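Local coordinates for protein GDP-6-deoxy-D-mannose reductase (Pseudomonas aeruginosa, PDB 6X3B) that probably reduces GDP-4-dehydro-6-deoxy-D-mannose to GDP-rhamnose with NADPH, on the pathway to the O-antigen of lipopolysaccharide, at residues Ile199-Lys203 with Gln204-Ala208; Lys254-Glu257 with Leu258-Leu262; Ser290-Arg293 with Leu294-Thr298; Ser309-Ala312 with Ile313-Trp317. One frame throughout, in Å; residues are numbered along the deposited sequence.

Overall arrangement
Along the chain the four contacts follow in series, each local to one helix or helix end: contact 1 closes helix 191-203, contact 2 opens helix 255-266, contact 3 spans helix 292-298 with the two residues leading into it, and contact 4 lies within helix 306-320. Contacts 1, 2 and 4 form one cluster, with centres 14 to 17 Å apart. I199 of contact 1 packs on L262 of contact 2 and on L314 of contact 4, while L261 and L262 meet L310. Contact 3 stands apart, its nearest atoms about 14 Å from contact 4, against helix 225-238 and strand 244-247. Helices 191-203, 255-266 and 306-320, separated in the chain, thus pack together beside the NADPH-binding Rossmann-type sheet.

Contact 1 of 4, residues Ile199-Lys203 with Gln204-Ala208; sequences IARMK and QGLQA
A Schellman motif ends helix 191-203, with G205, at positive phi, as its C-prime residue. L206 N reaches back to R201 O at 2.8 Å, and inside that loop G205 N donates to M202 O at 3.0 Å. Q204, the first residue past helical geometry, makes only weak bonds from its N to the oxygens of A200 and R201. The chain then doubles back over the last turn, so that Q207 comes beside R201. Bent at chi3 (51°), the arginine chain turns its NE to the amide of Q207 and gives OE1 a hydrogen bond of 3.0 Å, lying both in the carbonyl plane and in the guanidinium plane. The two flat groups are nevertheless 65° apart. CB of L206 sits 4.1 Å above the guanidinium, over its centre, and covers one face. The other end of the Q207 amide is held by Q198, since NE2 bonds to its OE1; together the two bonds fix which way the amide is turned. K203 NZ hydrogen-bonds the carbonyl O of A266, linking this helix end to helix 255-266. The extended M202 chain crosses that of Q207 at a slant, CG of M202 3.9 Å from CG of Q207.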
# COMPACT_ATOMS: atom_id res chain seq x y z
N ILE A 199 35.52 7.28 -13.25
CA ILE A 199 36.80 7.72 -12.71
C ILE A 199 37.83 6.59 -12.79
O ILE A 199 39.01 6.83 -13.09
CB ILE A 199 36.61 8.23 -11.28
CG1 ILE A 199 35.89 9.58 -11.31
CG2 ILE A 199 37.94 8.33 -10.57
CD1 ILE A 199 35.47 10.07 -9.97
N ALA A 200 37.41 5.35 -12.54
CA ALA A 200 38.33 4.23 -12.73
C ALA A 200 38.78 4.13 -14.18
O ALA A 200 39.93 3.73 -14.45
CB ALA A 200 37.67 2.92 -12.30
N ARG A 201 37.91 4.47 -15.13
CA ARG A 201 38.32 4.50 -16.53
C ARG A 201 39.33 5.62 -16.79
O ARG A 201 40.28 5.44 -17.57
CB ARG A 201 37.09 4.64 -17.44
CG ARG A 201 36.22 3.39 -17.45
CD ARG A 201 34.89 3.58 -18.16
NE ARG A 201 35.04 4.17 -19.48
CZ ARG A 201 35.32 3.46 -20.57
NH1 ARG A 201 35.47 2.14 -20.49
NH2 ARG A 201 35.45 4.07 -21.74
N MET A 202 39.15 6.77 -16.14
CA MET A 202 40.14 7.83 -16.26
C MET A 202 41.50 7.40 -15.73
O MET A 202 42.54 7.70 -16.33
CB MET A 202 39.67 9.08 -15.52
CG MET A 202 38.33 9.61 -15.96
SD MET A 202 37.87 10.94 -14.84
CE MET A 202 36.19 11.24 -15.39
N LYS A 203 41.53 6.70 -14.59
CA LYS A 203 42.80 6.22 -14.04
C LYS A 203 43.58 5.41 -15.07
O LYS A 203 44.81 5.46 -15.11
CB LYS A 203 42.56 5.36 -12.80
CG LYS A 203 42.15 6.11 -11.53
CD LYS A 203 41.98 5.13 -10.37
CE LYS A 203 43.31 4.50 -9.97
NZ LYS A 203 44.21 5.52 -9.36
N GLN A 204 42.87 4.62 -15.88
CA GLN A 204 43.50 3.74 -16.84
C GLN A 204 43.56 4.35 -18.23
O GLN A 204 43.83 3.63 -19.20
CB GLN A 204 42.76 2.41 -16.88
CG GLN A 204 42.49 1.86 -15.51
CD GLN A 204 42.67 0.36 -15.47
OE1 GLN A 204 43.45 -0.20 -16.24
NE2 GLN A 204 41.94 -0.29 -14.58
N GLY A 205 43.32 5.65 -18.35
CA GLY A 205 43.38 6.31 -19.64
C GLY A 205 42.35 5.86 -20.65
O GLY A 205 42.58 6.00 -21.85
N LEU A 206 41.21 5.33 -20.19
CA LEU A 206 40.17 4.86 -21.09
C LEU A 206 39.12 5.92 -21.41
O LEU A 206 38.27 5.69 -22.27
CB LEU A 206 39.48 3.62 -20.51
CG LEU A 206 40.38 2.39 -20.43
CD1 LEU A 206 39.65 1.23 -19.78
CD2 LEU A 206 40.85 2.01 -21.82
N GLN A 207 39.15 7.07 -20.73
CA GLN A 207 38.25 8.17 -21.06
C GLN A 207 38.81 9.44 -20.46
O GLN A 207 39.59 9.41 -19.51
CB GLN A 207 36.82 7.90 -20.56
CG GLN A 207 36.48 8.48 -19.20
CD GLN A 207 35.04 8.20 -18.80
OE1 GLN A 207 34.61 7.04 -18.80
NE2 GLN A 207 34.29 9.24 -18.47
N ALA A 208 38.40 10.57 -21.03
CA ALA A 208 38.94 11.86 -20.63
C ALA A 208 38.49 12.21 -19.21
O ALA A 208 37.47 11.72 -18.71
CB ALA A 208 38.48 12.95 -21.59

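Contact 2 of 4, residues Lys254-Glu257 with Leu258-Leu262; sequences KIRE and LIELL
The guanidinium of R256 and the carboxylate of E260, one helical turn apart, stand almost perpendicular, their planes 84° from each other, and do not form a salt bridge. What touches is the shank of the arginine: its CG lies 3.5 Å from E260 OE2, while R256 NE stays 5.5 Å from that oxygen. With CG anti to the backbone N (chi1 173°) and a bend at chi3, the R256 chain carries its head to D217, where NE forms a salt bridge. The other carboxylate, that of E257, is met from above its plane, 36° out of it, by K254 NZ at 2.6 Å from E257 OE2; this salt bridge spans the N-terminal turn of helix 255-266, whose N-cap is K254. Behind the charged side runs the ladder of main-chain bonds, from L258 N to K254 O through L261 N to E257 O. On the buried side I255 CG2 meets I259 CD1 at 4.1 Å, both facing I216, and L258 packs on I192, F222 and I306. I255, L258 and L262 meet helix 191-203, and L258, L261 and L262 meet helix 306-320. Opposite charges sit near the N-terminal turn, where the carboxylate of E257 would probably be steadied by the helix N-terminus as well as by K254.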
# COMPACT_ATOMS: atom_id res chain seq x y z
N LYS A 254 26.19 15.46 0.28
CA LYS A 254 26.01 16.13 -1.00
C LYS A 254 26.67 15.32 -2.12
O LYS A 254 27.85 14.94 -2.01
CB LYS A 254 26.60 17.53 -0.97
CG LYS A 254 25.92 18.45 0.01
CD LYS A 254 26.63 19.79 0.09
CE LYS A 254 26.61 20.31 1.51
NZ LYS A 254 27.92 20.92 1.88
N ILE A 255 25.92 15.07 -3.19
CA ILE A 255 26.44 14.27 -4.30
C ILE A 255 27.77 14.83 -4.80
O ILE A 255 28.72 14.07 -5.07
CB ILE A 255 25.41 14.20 -5.44
CG1 ILE A 255 24.09 13.61 -4.95
CG2 ILE A 255 25.96 13.42 -6.61
CD1 ILE A 255 24.25 12.47 -3.97
N ARG A 256 27.87 16.16 -4.91
CA ARG A 256 29.08 16.77 -5.44
C ARG A 256 30.29 16.50 -4.55
O ARG A 256 31.39 16.24 -5.05
CB ARG A 256 28.87 18.28 -5.60
CG ARG A 256 30.13 19.03 -5.98
CD ARG A 256 29.89 20.52 -6.00
NE ARG A 256 28.82 20.88 -6.92
CZ ARG A 256 28.96 20.98 -8.24
NH1 ARG A 256 30.14 20.77 -8.81
NH2 ARG A 256 27.92 21.31 -9.00
N GLU A 257 30.10 16.56 -3.23
CA GLU A 257 31.19 16.26 -2.31
C GLU A 257 31.60 14.80 -2.38
O GLU A 257 32.79 14.48 -2.26
CB GLU A 257 30.80 16.64 -0.88
CG GLU A 257 30.75 18.16 -0.66
CD GLU A 257 30.33 18.56 0.74
OE1 GLU A 257 30.32 17.69 1.64
OE2 GLU A 257 30.00 19.75 0.95
N LEU A 258 30.65 13.88 -2.58
CA LEU A 258 31.02 12.49 -2.79
C LEU A 258 31.84 12.32 -4.07
O LEU A 258 32.83 11.58 -4.09
CB LEU A 258 29.78 11.60 -2.83
CG LEU A 258 28.99 11.54 -1.54
CD1 LEU A 258 27.79 10.62 -1.66
CD2 LEU A 258 29.93 11.05 -0.46
N ILE A 259 31.43 12.99 -5.16
CA ILE A 259 32.20 12.90 -6.40
C ILE A 259 33.61 13.44 -6.20
O ILE A 259 34.59 12.85 -6.69
CB ILE A 259 31.48 13.64 -7.54
CG1 ILE A 259 30.24 12.88 -7.98
CG2 ILE A 259 32.42 13.82 -8.75
CD1 ILE A 259 29.32 13.73 -8.89
N GLU A 260 33.74 14.56 -5.50
CA GLU A 260 35.06 15.11 -5.21
C GLU A 260 35.90 14.14 -4.38
O GLU A 260 37.10 13.98 -4.63
CB GLU A 260 34.92 16.45 -4.49
CG GLU A 260 34.54 17.60 -5.46
CD GLU A 260 34.17 18.87 -4.74
OE1 GLU A 260 34.93 19.86 -4.84
OE2 GLU A 260 33.11 18.88 -4.07
N LEU A 261 35.28 13.47 -3.40
CA LEU A 261 36.02 12.49 -2.60
C LEU A 261 36.43 11.29 -3.44
O LEU A 261 37.52 10.73 -3.24
CB LEU A 261 35.20 12.06 -1.38
CG LEU A 261 35.87 11.10 -0.39
CD1 LEU A 261 37.19 11.68 0.10
CD2 LEU A 261 34.94 10.81 0.81
N LEU A 262 35.59 10.87 -4.39
CA LEU A 262 36.00 9.80 -5.31
C LEU A 262 37.24 10.21 -6.10
O LEU A 262 38.21 9.44 -6.19
CB LEU A 262 34.86 9.45 -6.26
CG LEU A 262 33.77 8.48 -5.79
CD1 LEU A 262 32.62 8.52 -6.80
CD2 LEU A 262 34.29 7.07 -5.64

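Contact 3 of 4, residues Ser290-Arg293 with Leu294-Thr298; sequences SHAR and LHDAT
Main-chain hydrogen bonds tie H291 to H295, A292 to D296 and R293 to A297, and they build the short helix 292-298. H295 N meets H291 O at 2.9 Å with an N-H...O angle of 167°, whereas A297 N reaches R293 O at a more bent 143°. At the C-terminal end the side chain joins in: T298 OG1 donates to L294 O at 2.7 Å, while T298 N comes to the same oxygen from the opposite face of its plane, so two donors grip it. T298 OG1 also bonds W300 N. Van der Waals contact between the halves is slight, CB of H295 lying 4.3 Å from CD2 of the H291 ring, obliquely. Polar ends are engaged beyond the helix. H291 ND1 bonds the carbonyl of C248 and its ring meets W300 edge-to-face, H295 ND1 bonds the carbonyl of W300, and R293 forms a salt bridge with E142 and a hydrogen bond to the carbonyl of V244. L294 packs on A231, L235 and V247. This is a short amphipathic helix with H291 at its N-cap position, laid by its buried leucine against helix 225-238 and strand 244-247.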
# COMPACT_ATOMS: atom_id res chain seq x y z
N SER A 290 15.95 9.05 9.84
CA SER A 290 16.22 8.71 11.24
C SER A 290 16.28 7.20 11.41
O SER A 290 15.36 6.49 10.99
CB SER A 290 15.17 9.29 12.19
OG SER A 290 15.19 8.61 13.44
N HIS A 291 17.35 6.72 12.04
CA HIS A 291 17.45 5.31 12.38
C HIS A 291 17.29 5.07 13.88
O HIS A 291 17.70 4.02 14.37
CB HIS A 291 18.77 4.71 11.88
CG HIS A 291 20.00 5.34 12.47
ND1 HIS A 291 21.05 5.76 11.70
CD2 HIS A 291 20.35 5.59 13.76
CE1 HIS A 291 22.00 6.25 12.48
NE2 HIS A 291 21.59 6.17 13.73
N ALA A 292 16.70 6.03 14.60
CA ALA A 292 16.51 5.87 16.04
C ALA A 292 15.75 4.60 16.36
O ALA A 292 16.09 3.88 17.31
CB ALA A 292 15.77 7.08 16.63
N ARG A 293 14.71 4.29 15.58
CA ARG A 293 13.90 3.13 15.92
C ARG A 293 14.71 1.85 15.81
O ARG A 293 14.69 1.00 16.71
CB ARG A 293 12.66 3.09 15.03
CG ARG A 293 11.69 1.99 15.39
CD ARG A 293 10.49 1.98 14.44
NE ARG A 293 9.48 2.99 14.77
CZ ARG A 293 8.23 2.96 14.31
NH1 ARG A 293 7.84 1.97 13.49
NH2 ARG A 293 7.36 3.90 14.67
N LEU A 294 15.46 1.71 14.72
CA LEU A 294 16.28 0.53 14.49
C LEU A 294 17.39 0.42 15.53
O LEU A 294 17.69 -0.68 16.03
CB LEU A 294 16.86 0.62 13.08
CG LEU A 294 18.05 -0.26 12.72
CD1 LEU A 294 17.54 -1.66 12.66
CD2 LEU A 294 18.60 0.19 11.35
N HIS A 295 18.04 1.55 15.85
CA HIS A 295 19.10 1.48 16.85
C HIS A 295 18.54 1.11 18.23
O HIS A 295 19.11 0.27 18.93
CB HIS A 295 19.87 2.79 16.93
CG HIS A 295 20.79 2.85 18.11
ND1 HIS A 295 21.99 2.17 18.16
CD2 HIS A 295 20.66 3.46 19.32
CE1 HIS A 295 22.56 2.37 19.34
NE2 HIS A 295 21.77 3.15 20.05
N ASP A 296 17.40 1.69 18.60
CA ASP A 296 16.82 1.39 19.91
C ASP A 296 16.39 -0.07 20.00
O ASP A 296 16.51 -0.69 21.06
CB ASP A 296 15.63 2.32 20.21
CG ASP A 296 16.06 3.76 20.41
OD1 ASP A 296 17.26 4.00 20.68
OD2 ASP A 296 15.21 4.66 20.30
N ALA A 297 15.91 -0.64 18.89
CA ALA A 297 15.40 -2.00 18.95
C ALA A 297 16.49 -3.05 18.83
O ALA A 297 16.34 -4.16 19.36
CB ALA A 297 14.34 -2.21 17.86
N THR A 298 17.61 -2.73 18.17
CA THR A 298 18.58 -3.75 17.78
C THR A 298 19.99 -3.49 18.24
O THR A 298 20.80 -4.42 18.22
CB THR A 298 18.62 -3.90 16.25
OG1 THR A 298 19.30 -2.77 15.67
CG2 THR A 298 17.21 -4.00 15.67

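Contact 4 of 4, residues Ser309-Ala312 with Ile313-Trp317; sequences SLRA and ILSDW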
# COMPACT_ATOMS: atom_id res chain seq x y z
N SER A 309 33.79 3.22 1.85
CA SER A 309 32.79 2.78 0.88
C SER A 309 33.16 3.20 -0.53
O SER A 309 32.99 2.44 -1.48
CB SER A 309 31.42 3.37 1.21
OG SER A 309 30.92 2.85 2.42
N LEU A 310 33.61 4.44 -0.69
CA LEU A 310 33.94 4.95 -2.01
C LEU A 310 35.21 4.29 -2.56
O LEU A 310 35.31 4.00 -3.76
CB LEU A 310 34.10 6.47 -1.95
CG LEU A 310 32.84 7.26 -1.64
CD1 LEU A 310 33.16 8.74 -1.50
CD2 LEU A 310 31.79 7.05 -2.73
N ARG A 311 36.21 4.08 -1.70
CA ARG A 311 37.40 3.37 -2.16
C ARG A 311 37.05 1.98 -2.64
O ARG A 311 37.56 1.51 -3.67
CB ARG A 311 38.44 3.30 -1.04
CG ARG A 311 39.82 2.83 -1.51
CD ARG A 311 40.85 2.99 -0.42
NE ARG A 311 40.34 2.50 0.85
CZ ARG A 311 40.17 3.25 1.93
NH1 ARG A 311 40.50 4.53 1.92
NH2 ARG A 311 39.70 2.69 3.04
N ALA A 312 36.14 1.31 -1.92
CA ALA A 312 35.77 -0.05 -2.28
C ALA A 312 35.15 -0.09 -3.68
O ALA A 312 35.51 -0.96 -4.49
CB ALA A 312 34.82 -0.63 -1.22
N ILE A 313 34.28 0.87 -4.01
CA ILE A 313 33.68 0.80 -5.34
C ILE A 313 34.69 1.19 -6.43
O ILE A 313 34.62 0.67 -7.55
CB ILE A 313 32.38 1.63 -5.46
CG1 ILE A 313 32.62 3.12 -5.22
CG2 ILE A 313 31.31 1.09 -4.52
CD1 ILE A 313 31.36 3.98 -5.50
N LEU A 314 35.64 2.08 -6.13
CA LEU A 314 36.68 2.39 -7.11
C LEU A 314 37.57 1.18 -7.36
O LEU A 314 37.88 0.86 -8.51
CB LEU A 314 37.52 3.58 -6.67
CG LEU A 314 36.94 4.97 -6.88
CD1 LEU A 314 37.78 5.97 -6.07
CD2 LEU A 314 36.89 5.37 -8.38
N SER A 315 37.98 0.50 -6.29
CA SER A 315 38.84 -0.68 -6.42
C SER A 315 38.15 -1.77 -7.21
O SER A 315 38.80 -2.46 -8.02
CB SER A 315 39.22 -1.23 -5.04
OG SER A 315 39.80 -0.23 -4.24
N ASP A 316 36.87 -1.99 -6.96
CA ASP A 316 36.15 -3.00 -7.72
C ASP A 316 36.18 -2.68 -9.21
O ASP A 316 36.41 -3.56 -10.04
CB ASP A 316 34.71 -3.11 -7.24
CG ASP A 316 33.94 -4.18 -7.98
OD1 ASP A 316 34.28 -5.38 -7.80
OD2 ASP A 316 33.02 -3.83 -8.74
N TRP A 317 35.97 -1.40 -9.54
CA TRP A 317 35.95 -0.97 -10.96
C TRP A 317 37.32 -1.13 -11.63
O TRP A 317 37.36 -1.51 -12.80
CB TRP A 317 35.41 0.46 -11.07
CG TRP A 317 33.92 0.47 -11.22
CD1 TRP A 317 33.01 1.07 -10.40
CD2 TRP A 317 33.16 -0.18 -12.25
NE1 TRP A 317 31.74 0.85 -10.86
CE2 TRP A 317 31.81 0.09 -11.99
CE3 TRP A 317 33.50 -0.95 -13.36
CZ2 TRP A 317 30.79 -0.39 -12.81
CZ3 TRP A 317 32.50 -1.43 -14.17
CH2 TRP A 317 31.16 -1.15 -13.90
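I313 holds CG1 between its backbone N and carbonyl carbon (chi1 62°), a crowded position in a helix, and this brings CG1 to 3.2 Å from L310 O, one turn back. From there its extended chain carries CD1 alongside L310, whose CD2 lies 4.2 Å away; the two side chains run side by side and point the same way. A second torsion matters at S315: with OG set beside its own backbone N and anti to the carbonyl carbon (chi1 -54°), the hydroxyl folds back over the preceding turn and donates to R311 O at 2.9 Å. That oxygen also accepts from S315 N at 2.8 Å, nearly straight in line with its C=O, while OG comes from above the carbonyl plane. One residue thus supplies both donors, satisfying its hydroxyl within the helix. The remaining main-chain rungs are regular: I313 N to S309 O, L314 N to L310 O at 3.1 Å, and D316 N to A312 O at 3.0 Å. L314 CG lies 3.7 Å from L310 O. Outside the segments, S309 OG bonds the carboxylate of D224, D316 pairs with R320 in a salt bridge, and W317 forms a cation-pi contact with R320. I313 rests on I182, P184 and A196 of helix 191-203, whereas L310 packs on I265. The segment is one ordinary alpha-helical span of helix 306-320, whose apolar side packs against helices 191-203 and 255-266, probably at the edge of the Rossmann-type domain of this family.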